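Local coordinates for probable endonuclease 4 (PDB 4HNO), which probably cleaves phosphodiester bonds at apurinic or apyrimidinic sites in DNA, a metal-dependent step of base excision repair, at residues A[48-56]-A[101-109]; A[181-191]-A[222-233]. One frame throughout, in Å; residues are numbered along the deposited sequence.

Overall arrangement
Contacts 1 and 2 sit on opposite sides of the chain's centre within one TIM barrel, their own centres about 33 Å apart and their nearest atoms about 13 Å apart, and they have no secondary-structure element in common. Both are partly buried. Contact 1 packs peripheral helices, where helix 49-61 meets the end of helix 84-104 and the turn into strand 108-115; a small apolar patch there gives way to lysine-mediated polar contacts toward solvent. Contact 2 lies by the metal site at the C-terminal ends of strands 176-181 and 214-222, where helix 182-187 packs on a loop. It buries more surface, 678 against 382 Å², and its chemistry is backbone N-H groups given to main-chain carbonyls and to a carboxylate, plus one metal ion held by ligands from both segments.

Contact 1. Residues A[48-56]-A[101-109]; sequences SDEAATKFK and CRKLGIRYL
Lys-103 and Asp-49 form the one salt bridge between the two segments, with Lys-103 NZ 2.8 Å from Asp-49 OD1. The ammonium approaches this oxygen on its anti side, 18° out of the carboxylate plane, and the two side chains run at about a right angle. With CG anti to the backbone N (chi1 -171°) and the rest of the chain extended, the lysine reaches the N-terminal end of helix 49-61, where NZ also bonds Pro-47 O just ahead of the N-cap. That cap is Ser-48, whose OG accepts from Ala-51 N.

A second lysine works in the reverse direction. Lys-56, likewise extended beyond CG, brings NZ to within 3.3 Å of Lys-103 O, a weak hydrogen bond. Two waters that accept from the same NZ reinforce it, one donating to Arg-102 O and the other to Lys-103 O. These carbonyls belong to the last turn of helix 84-104, which Gly-105 ends with positive phi.

Both helices belong to the outer layer of a TIM barrel of the xylose isomerase-like type, and 105-107 is the short link from helix to strand 108-115.

Apolar contacts occupy the more buried side. Ala-52 lies where the backbones come closest, its CB 4.2 Å from Leu-104 CD2. The side chains of Phe-55 and Leu-104 cross at about a right angle, Phe-55 CD2 to Leu-104 CD2 3.9 Å, while Phe-55 CZ reaches Ile-106 CD1 at 4.0 Å. At the edge of this ring, in its plane, Leu-104 O lies 3.4 Å from Phe-55 CE2; this buried carbonyl has no hydrogen-bonding partner in the model.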
loop_
_atom_site.group_PDB
_atom_site.type_symbol
_atom_site.label_atom_id
_atom_site.label_comp_id
_atom_site.label_asym_id
_atom_site.label_seq_id
_atom_site.Cartn_x
_atom_site.Cartn_y
_atom_site.Cartn_z
ATOM N N SER A 48 -1.790 -17.456 16.046
ATOM C CA SER A 48 -2.372 -18.683 16.549
ATOM C C SER A 48 -3.780 -18.852 15.989
ATOM O O SER A 48 -4.414 -17.904 15.506
ATOM C CB SER A 48 -2.431 -18.680 18.069
ATOM O OG SER A 48 -3.389 -17.734 18.506
ATOM N N ASP A 49 -4.295 -20.071 16.082
ATOM C CA ASP A 49 -5.672 -20.306 15.704
ATOM C C ASP A 49 -6.606 -19.372 16.453
ATOM O O ASP A 49 -7.528 -18.803 15.871
ATOM C CB ASP A 49 -6.099 -21.733 15.991
ATOM C CG ASP A 49 -5.314 -22.748 15.230
ATOM O OD1 ASP A 49 -4.610 -22.420 14.246
ATOM O OD2 ASP A 49 -5.420 -23.928 15.612
ATOM N N GLU A 50 -6.405 -19.243 17.752
ATOM C CA GLU A 50 -7.244 -18.389 18.575
ATOM C C GLU A 50 -7.159 -16.939 18.130
ATOM O O GLU A 50 -8.175 -16.251 18.047
ATOM C CB GLU A 50 -6.805 -18.530 20.038
ATOM C CG GLU A 50 -7.533 -17.655 21.031
ATOM C CD GLU A 50 -8.951 -18.101 21.280
ATOM O OE1 GLU A 50 -9.721 -17.321 21.887
ATOM O OE2 GLU A 50 -9.302 -19.228 20.866
ATOM N N ALA A 51 -5.946 -16.475 17.851
ATOM C CA ALA A 51 -5.770 -15.094 17.436
ATOM C C ALA A 51 -6.473 -14.814 16.114
ATOM O O ALA A 51 -7.080 -13.747 15.933
ATOM C CB ALA A 51 -4.287 -14.768 17.315
ATOM N N ALA A 52 -6.378 -15.743 15.170
ATOM C CA ALA A 52 -7.017 -15.560 13.880
ATOM C C ALA A 52 -8.534 -15.560 14.021
ATOM O O ALA A 52 -9.217 -14.763 13.394
ATOM C CB ALA A 52 -6.562 -16.622 12.903
ATOM N N THR A 53 -9.058 -16.462 14.843
ATOM C CA THR A 53 -10.498 -16.509 15.049
ATOM C C THR A 53 -10.995 -15.222 15.685
ATOM O O THR A 53 -12.011 -14.673 15.290
ATOM C CB THR A 53 -10.842 -17.712 15.913
ATOM O OG1 THR A 53 -10.478 -18.895 15.196
ATOM C CG2 THR A 53 -12.313 -17.741 16.254
ATOM N N LYS A 54 -10.278 -14.727 16.688
ATOM C CA LYS A 54 -10.704 -13.511 17.369
ATOM C C LYS A 54 -10.684 -12.322 16.396
ATOM O O LYS A 54 -11.550 -11.464 16.438
ATOM C CB LYS A 54 -9.837 -13.244 18.596
ATOM C CG LYS A 54 -10.439 -12.205 19.498
ATOM C CD LYS A 54 -9.777 -12.182 20.863
ATOM C CE LYS A 54 -10.365 -11.083 21.738
ATOM N NZ LYS A 54 -9.686 -10.997 23.059
ATOM N N PHE A 55 -9.654 -12.266 15.558
ATOM C CA PHE A 55 -9.588 -11.226 14.536
ATOM C C PHE A 55 -10.808 -11.272 13.621
ATOM O O PHE A 55 -11.451 -10.253 13.378
ATOM C CB PHE A 55 -8.289 -11.367 13.744
ATOM C CG PHE A 55 -8.213 -10.458 12.550
ATOM C CD1 PHE A 55 -8.050 -9.094 12.706
ATOM C CD2 PHE A 55 -8.316 -10.965 11.280
ATOM C CE1 PHE A 55 -7.982 -8.262 11.612
ATOM C CE2 PHE A 55 -8.255 -10.138 10.184
ATOM C CZ PHE A 55 -8.093 -8.799 10.347
ATOM N N LYS A 56 -11.133 -12.461 13.124
ATOM C CA LYS A 56 -12.287 -12.593 12.253
ATOM C C LYS A 56 -13.578 -12.220 12.987
ATOM O O LYS A 56 -14.479 -11.616 12.399
ATOM C CB LYS A 56 -12.396 -14.007 11.704
ATOM C CG LYS A 56 -11.282 -14.331 10.725
ATOM C CD LYS A 56 -11.263 -15.789 10.377
ATOM C CE LYS A 56 -10.150 -16.081 9.384
ATOM N NZ LYS A 56 -10.100 -17.511 9.114
ATOM N N CYS A 101 -1.558 -13.802 5.872
ATOM C CA CYS A 101 -2.762 -13.189 5.336
ATOM C C CYS A 101 -3.870 -14.214 5.182
ATOM O O CYS A 101 -5.007 -13.980 5.574
ATOM C CB CYS A 101 -2.479 -12.540 3.980
ATOM S SG CYS A 101 -1.450 -11.072 4.037
ATOM N N ARG A 102 -3.536 -15.355 4.590
ATOM C CA ARG A 102 -4.532 -16.384 4.326
ATOM C C ARG A 102 -5.158 -16.861 5.641
ATOM O O ARG A 102 -6.358 -17.077 5.701
ATOM C CB ARG A 102 -3.862 -17.523 3.533
ATOM C CG ARG A 102 -4.726 -18.677 3.090
ATOM C CD ARG A 102 -5.608 -18.456 1.851
ATOM N NE ARG A 102 -6.716 -17.567 2.147
ATOM C CZ ARG A 102 -7.829 -17.949 2.762
ATOM N NH1 ARG A 102 -8.774 -17.045 2.988
ATOM N NH2 ARG A 102 -8.029 -19.214 3.154
ATOM N N LYS A 103 -4.370 -17.016 6.702
ATOM C CA LYS A 103 -4.902 -17.476 7.980
ATOM C C LYS A 103 -5.839 -16.441 8.611
ATOM O O LYS A 103 -6.846 -16.806 9.214
ATOM C CB LYS A 103 -3.769 -17.863 8.922
ATOM C CG LYS A 103 -4.283 -18.554 10.169
ATOM C CD LYS A 103 -3.209 -19.204 10.996
ATOM C CE LYS A 103 -3.837 -19.897 12.208
ATOM N NZ LYS A 103 -2.849 -20.615 13.029
ATOM N N LEU A 104 -5.491 -15.161 8.482
ATOM C CA LEU A 104 -6.328 -14.078 8.981
ATOM C C LEU A 104 -7.562 -13.800 8.122
ATOM O O LEU A 104 -8.494 -13.157 8.600
ATOM C CB LEU A 104 -5.514 -12.786 9.091
ATOM C CG LEU A 104 -4.399 -12.781 10.125
ATOM C CD1 LEU A 104 -3.595 -11.493 10.016
ATOM C CD2 LEU A 104 -4.928 -12.969 11.545
ATOM N N GLY A 105 -7.535 -14.234 6.867
ATOM C CA GLY A 105 -8.550 -13.894 5.902
ATOM C C GLY A 105 -8.248 -12.631 5.082
ATOM O O GLY A 105 -9.053 -12.236 4.254
ATOM N N ILE A 106 -7.109 -12.013 5.314
ATOM C CA ILE A 106 -6.732 -10.813 4.575
ATOM C C ILE A 106 -6.453 -11.195 3.119
ATOM O O ILE A 106 -5.765 -12.175 2.825
ATOM C CB ILE A 106 -5.511 -10.144 5.245
ATOM C CG1 ILE A 106 -5.858 -9.598 6.630
ATOM C CG2 ILE A 106 -4.906 -9.077 4.364
ATOM C CD1 ILE A 106 -6.654 -8.339 6.618
ATOM N N ARG A 107 -6.977 -10.367 2.230
ATOM C CA ARG A 107 -7.013 -10.665 0.819
ATOM C C ARG A 107 -5.842 -10.084 0.013
ATOM O O ARG A 107 -5.621 -10.479 -1.122
ATOM C CB ARG A 107 -8.336 -10.141 0.264
ATOM C CG ARG A 107 -9.524 -10.867 0.847
ATOM C CD ARG A 107 -10.835 -10.328 0.323
ATOM N NE ARG A 107 -11.936 -11.062 0.950
ATOM C CZ ARG A 107 -13.215 -10.764 0.798
ATOM N NH1 ARG A 107 -13.574 -9.737 0.045
ATOM N NH2 ARG A 107 -14.140 -11.478 1.418
ATOM N N TYR A 108 -5.137 -9.136 0.613
ATOM C CA TYR A 108 -4.163 -8.303 -0.103
ATOM C C TYR A 108 -2.898 -8.151 0.732
ATOM O O TYR A 108 -2.962 -7.832 1.919
ATOM C CB TYR A 108 -4.724 -6.908 -0.325
ATOM C CG TYR A 108 -5.929 -6.871 -1.201
ATOM C CD1 TYR A 108 -7.169 -6.525 -0.721
ATOM C CD2 TYR A 108 -5.799 -7.191 -2.537
ATOM C CE1 TYR A 108 -8.277 -6.517 -1.563
ATOM C CE2 TYR A 108 -6.885 -7.193 -3.377
ATOM C CZ TYR A 108 -8.123 -6.854 -2.892
ATOM O OH TYR A 108 -9.186 -6.875 -3.773
ATOM N N LEU A 109 -1.762 -8.292 0.057
ATOM C CA LEU A 109 -0.445 -8.105 0.659
ATOM C C LEU A 109 0.323 -7.131 -0.221
ATOM O O LEU A 109 0.648 -7.442 -1.372
ATOM C CB LEU A 109 0.295 -9.447 0.753
ATOM C CG LEU A 109 1.709 -9.377 1.331
ATOM C CD1 LEU A 109 1.738 -8.821 2.741
ATOM C CD2 LEU A 109 2.326 -10.755 1.304
HETATM O O HOH W 1 -8.886 -17.688 6.594
HETATM O O HOH W 2 -7.828 -19.465 9.229
#

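Contact 2. Residues A[181-191]-A[222-233]. With MN (manganese (II) ion), chain C; MN (manganese (II) ion), chain E; EDO (1,2-ethanediol), chain J.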
loop_
_atom_site.group_PDB
_atom_site.type_symbol
_atom_site.label_atom_id
_atom_site.label_comp_id
_atom_site.label_asym_id
_atom_site.label_seq_id
_atom_site.Cartn_x
_atom_site.Cartn_y
_atom_site.Cartn_z
ATOM N N ASP A 181 0.707 5.279 -3.843
ATOM C CA ASP A 181 1.087 6.092 -2.699
ATOM C C ASP A 181 1.300 7.533 -3.186
ATOM O O ASP A 181 2.137 7.797 -4.057
ATOM C CB ASP A 181 2.350 5.518 -2.051
ATOM C CG ASP A 181 2.772 6.246 -0.794
ATOM O OD1 ASP A 181 2.983 5.578 0.254
ATOM O OD2 ASP A 181 2.888 7.494 -0.833
ATOM N N THR A 182 0.498 8.443 -2.653
ATOM C CA THR A 182 0.523 9.821 -3.125
ATOM C C THR A 182 1.839 10.535 -2.831
ATOM O O THR A 182 2.220 11.421 -3.596
ATOM C CB THR A 182 -0.655 10.619 -2.547
ATOM O OG1 THR A 182 -0.625 10.633 -1.132
ATOM C CG2 THR A 182 -1.982 10.054 -2.986
ATOM N N CYS A 183 2.495 10.220 -1.723
ATOM C CA CYS A 183 3.779 10.860 -1.413
ATOM C C CYS A 183 4.860 10.325 -2.332
ATOM O O CYS A 183 5.620 11.084 -2.943
ATOM C CB CYS A 183 4.145 10.675 0.053
ATOM S SG CYS A 183 5.710 11.455 0.509
ATOM N N HIS A 184 4.945 8.999 -2.444
ATOM C CA HIS A 184 5.927 8.423 -3.341
ATOM C C HIS A 184 5.730 8.944 -4.766
ATOM O O HIS A 184 6.693 9.252 -5.478
ATOM C CB HIS A 184 5.863 6.910 -3.333
ATOM C CG HIS A 184 6.128 6.312 -1.983
ATOM N ND1 HIS A 184 5.845 4.998 -1.689
ATOM C CD2 HIS A 184 6.608 6.840 -0.829
ATOM C CE1 HIS A 184 6.161 4.745 -0.427
ATOM N NE2 HIS A 184 6.617 5.848 0.127
ATOM N N GLY A 185 4.467 9.037 -5.180
ATOM C CA GLY A 185 4.170 9.525 -6.506
ATOM C C GLY A 185 4.558 10.990 -6.674
ATOM O O GLY A 185 5.138 11.384 -7.687
ATOM N N PHE A 186 4.215 11.812 -5.691
ATOM C CA PHE A 186 4.552 13.241 -5.745
ATOM C C PHE A 186 6.070 13.432 -5.825
ATOM O O PHE A 186 6.573 14.245 -6.611
ATOM C CB PHE A 186 3.975 13.938 -4.521
ATOM C CG PHE A 186 3.840 15.428 -4.643
ATOM C CD1 PHE A 186 2.975 16.002 -5.561
ATOM C CD2 PHE A 186 4.551 16.265 -3.801
ATOM C CE1 PHE A 186 2.802 17.363 -5.607
ATOM C CE2 PHE A 186 4.368 17.629 -3.861
ATOM C CZ PHE A 186 3.501 18.163 -4.769
ATOM N N ASP A 187 6.798 12.643 -5.040
ATOM C CA ASP A 187 8.255 12.625 -5.095
ATOM C C ASP A 187 8.779 12.363 -6.487
ATOM O O ASP A 187 9.864 12.833 -6.839
ATOM C CB ASP A 187 8.798 11.461 -4.244
ATOM C CG ASP A 187 9.083 11.771 -2.799
ATOM O OD1 ASP A 187 9.282 12.938 -2.405
ATOM O OD2 ASP A 187 9.180 10.760 -2.049
ATOM N N SER A 188 8.017 11.599 -7.269
ATOM C CA SER A 188 8.414 11.094 -8.562
ATOM C C SER A 188 7.778 11.856 -9.728
ATOM O O SER A 188 7.882 11.429 -10.868
ATOM C CB SER A 188 8.045 9.618 -8.676
ATOM O OG SER A 188 8.605 8.872 -7.607
ATOM N N GLY A 189 7.122 12.978 -9.433
ATOM C CA GLY A 189 6.593 13.829 -10.475
ATOM C C GLY A 189 5.128 13.659 -10.804
ATOM O O GLY A 189 4.643 14.305 -11.732
ATOM N N TYR A 190 4.403 12.807 -10.075
ATOM C CA TYR A 190 2.975 12.654 -10.283
ATOM C C TYR A 190 2.262 13.757 -9.523
ATOM O O TYR A 190 2.085 13.686 -8.297
ATOM C CB TYR A 190 2.486 11.275 -9.853
ATOM C CG TYR A 190 2.970 10.153 -10.739
ATOM C CD1 TYR A 190 4.046 9.354 -10.377
ATOM C CD2 TYR A 190 2.341 9.878 -11.933
ATOM C CE1 TYR A 190 4.463 8.306 -11.190
ATOM C CE2 TYR A 190 2.743 8.844 -12.744
ATOM C CZ TYR A 190 3.804 8.053 -12.369
ATOM O OH TYR A 190 4.230 7.020 -13.173
ATOM N N ASP A 191 1.898 14.803 -10.259
ATOM C CA ASP A 191 1.394 16.030 -9.658
ATOM C C ASP A 191 -0.114 15.982 -9.519
ATOM O O ASP A 191 -0.860 16.448 -10.375
ATOM C CB ASP A 191 1.812 17.230 -10.489
ATOM C CG ASP A 191 1.441 18.540 -9.850
ATOM O OD1 ASP A 191 0.912 18.499 -8.719
ATOM O OD2 ASP A 191 1.681 19.593 -10.479
ATOM N N SER A 222 3.381 15.155 1.628
ATOM C CA SER A 222 4.826 15.106 1.505
ATOM C C SER A 222 5.493 16.264 2.228
ATOM O O SER A 222 5.052 17.407 2.130
ATOM C CB SER A 222 5.262 15.130 0.044
ATOM O OG SER A 222 6.679 15.045 0.009
ATOM N N LYS A 223 6.591 15.965 2.907
ATOM C CA LYS A 223 7.414 17.005 3.505
ATOM C C LYS A 223 8.170 17.825 2.462
ATOM O O LYS A 223 8.741 18.850 2.816
ATOM C CB LYS A 223 8.390 16.409 4.519
ATOM C CG LYS A 223 7.696 15.969 5.797
ATOM C CD LYS A 223 8.640 15.619 6.907
ATOM C CE LYS A 223 7.864 15.309 8.183
ATOM N NZ LYS A 223 7.425 16.553 8.891
ATOM N N TYR A 224 8.186 17.372 1.209
ATOM C CA TYR A 224 9.016 17.985 0.179
ATOM C C TYR A 224 8.204 18.297 -1.058
ATOM O O TYR A 224 7.120 17.758 -1.279
ATOM C CB TYR A 224 10.201 17.066 -0.165
ATOM C CG TYR A 224 11.188 16.943 0.975
ATOM C CD1 TYR A 224 11.047 15.940 1.932
ATOM C CD2 TYR A 224 12.210 17.843 1.136
ATOM C CE1 TYR A 224 11.908 15.826 3.013
ATOM C CE2 TYR A 224 13.076 17.757 2.239
ATOM C CZ TYR A 224 12.915 16.732 3.164
ATOM O OH TYR A 224 13.752 16.594 4.250
ATOM N N PRO A 225 8.754 19.162 -1.921
ATOM C CA PRO A 225 8.049 19.539 -3.144
ATOM C C PRO A 225 7.952 18.413 -4.165
ATOM O O PRO A 225 8.604 17.362 -4.071
ATOM C CB PRO A 225 8.909 20.674 -3.710
ATOM C CG PRO A 225 9.694 21.184 -2.581
ATOM C CD PRO A 225 9.936 20.015 -1.682
ATOM N N LEU A 226 7.143 18.680 -5.179
ATOM C CA LEU A 226 7.017 17.815 -6.330
ATOM C C LEU A 226 8.389 17.450 -6.859
ATOM O O LEU A 226 9.222 18.318 -7.073
ATOM C CB LEU A 226 6.220 18.534 -7.412
ATOM C CG LEU A 226 5.963 17.776 -8.704
ATOM C CD1 LEU A 226 4.991 16.644 -8.509
ATOM C CD2 LEU A 226 5.444 18.746 -9.750
ATOM N N GLY A 227 8.620 16.171 -7.106
ATOM C CA GLY A 227 9.846 15.724 -7.729
ATOM C C GLY A 227 11.032 15.540 -6.803
ATOM O O GLY A 227 12.109 15.198 -7.262
ATOM N N ALA A 228 10.849 15.725 -5.496
ATOM C CA ALA A 228 11.981 15.765 -4.578
ATOM C C ALA A 228 12.651 14.409 -4.341
ATOM O O ALA A 228 13.779 14.382 -3.857
ATOM C CB ALA A 228 11.545 16.306 -3.257
ATOM N N ALA A 229 11.953 13.298 -4.579
ATOM C CA ALA A 229 12.539 11.961 -4.380
ATOM C C ALA A 229 13.049 11.730 -2.952
ATOM O O ALA A 229 14.062 11.077 -2.772
ATOM C CB ALA A 229 13.625 11.689 -5.420
ATOM N N LYS A 230 12.319 12.202 -1.947
ATOM C CA LYS A 230 12.789 12.154 -0.556
ATOM C C LYS A 230 12.130 11.096 0.327
ATOM O O LYS A 230 12.714 10.688 1.328
ATOM C CB LYS A 230 12.592 13.512 0.118
ATOM C CG LYS A 230 13.521 14.593 -0.407
ATOM C CD LYS A 230 14.968 14.366 -0.004
ATOM C CE LYS A 230 15.882 15.447 -0.563
ATOM N NZ LYS A 230 17.252 15.322 -0.008
ATOM N N ASP A 231 10.911 10.688 -0.002
ATOM C CA ASP A 231 10.133 9.735 0.805
ATOM C C ASP A 231 10.085 10.101 2.283
ATOM O O ASP A 231 10.472 9.348 3.155
ATOM C CB ASP A 231 10.621 8.318 0.630
ATOM C CG ASP A 231 9.604 7.293 1.108
ATOM O OD1 ASP A 231 9.885 6.091 1.030
ATOM O OD2 ASP A 231 8.482 7.685 1.519
ATOM N N ARG A 232 9.529 11.276 2.539
ATOM C CA ARG A 232 9.203 11.707 3.889
ATOM C C ARG A 232 7.739 12.142 3.918
ATOM O O ARG A 232 7.356 13.215 3.402
ATOM C CB ARG A 232 10.138 12.834 4.355
ATOM C CG ARG A 232 11.596 12.400 4.521
ATOM C CD ARG A 232 11.750 11.323 5.590
ATOM N NE ARG A 232 13.148 10.989 5.861
ATOM C CZ ARG A 232 13.839 10.044 5.223
ATOM N NH1 ARG A 232 13.268 9.327 4.260
ATOM N NH2 ARG A 232 15.105 9.817 5.548
ATOM N N HIS A 233 6.914 11.276 4.510
ATOM C CA HIS A 233 5.495 11.514 4.545
ATOM C C HIS A 233 5.169 12.657 5.506
ATOM O O HIS A 233 5.880 12.907 6.481
ATOM C CB HIS A 233 4.741 10.272 5.032
ATOM C CG HIS A 233 5.017 9.012 4.268
ATOM N ND1 HIS A 233 4.353 7.846 4.570
ATOM C CD2 HIS A 233 5.894 8.689 3.286
ATOM C CE1 HIS A 233 4.808 6.869 3.790
ATOM N NE2 HIS A 233 5.754 7.354 3.008
HETATM MN MN MN C . 7.258 6.160 2.070
HETATM MN MN MN E . 2.995 3.711 1.100
HETATM C C1 EDO J . 3.041 21.253 -7.596
HETATM O O1 EDO J . 2.078 21.764 -6.663
HETATM C C2 EDO J . 3.077 22.129 -8.845
HETATM O O2 EDO J . 1.814 22.084 -9.536
HETATM O O HOH W 3 7.586 15.065 -2.509
HETATM O O HOH W 4 8.825 13.139 0.435
HETATM O O HOH W 5 4.242 2.612 2.120
#
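His-184, Asp-231 and His-233 converge on one manganese ion, bound at 2.1 Å by His-184 NE2, while Asp-231 OD2 comes from the loop and His-233 NE2 from the start of the strand that follows it. Zinc is also modelled at this site. Asp-231 CG lies anti to the backbone N (chi1 -163°), which swings the carboxylate to the edge of the His-184 imidazole with the two planes 85° apart. Second-shell carbonyls hold the rings: His-184 ND1 bonds Asn-148 O, and His-233 ND1 bonds Glu-263 O.

Asp-181, the last residue of strand 176-181, has two roles. Its OD1 binds a second manganese, whose protein ligands Glu-147, His-218 and Glu-263 complete, and its OD2 N-caps helix 182-187, accepting from His-184 N and more weakly from Cys-183 N. The metals sit at the C-terminal ends of the TIM-barrel strands, as is characteristic of endonuclease IV.

Asp-187 orders the loop beside it. Its OD2 accepts from Asp-231 N at 2.7 Å on the syn side and also from Ser-150 OG, whereas Lys-230 N meets OD1 from above the carboxylate plane, 66° out of it. The main-chain Asp-187 O takes Ala-229 N.

A Schellman motif with Gly-189 at C-prime ends the helix, and Phe-186 O accepts both Gly-189 N and, nearly straight, Gly-227 N at 2.9 Å. Gly-227 belongs to a type II beta turn from Pro-225 to Ala-228. CG of Phe-186 stands anti to its backbone N, which lays the ring along the Leu-226 backbone and side chain: Leu-226 CD1 stands 4.0 Å from the centroid of the Phe-186 ring in a CH-pi contact, and also touches Asp-191 CB at 3.8 Å.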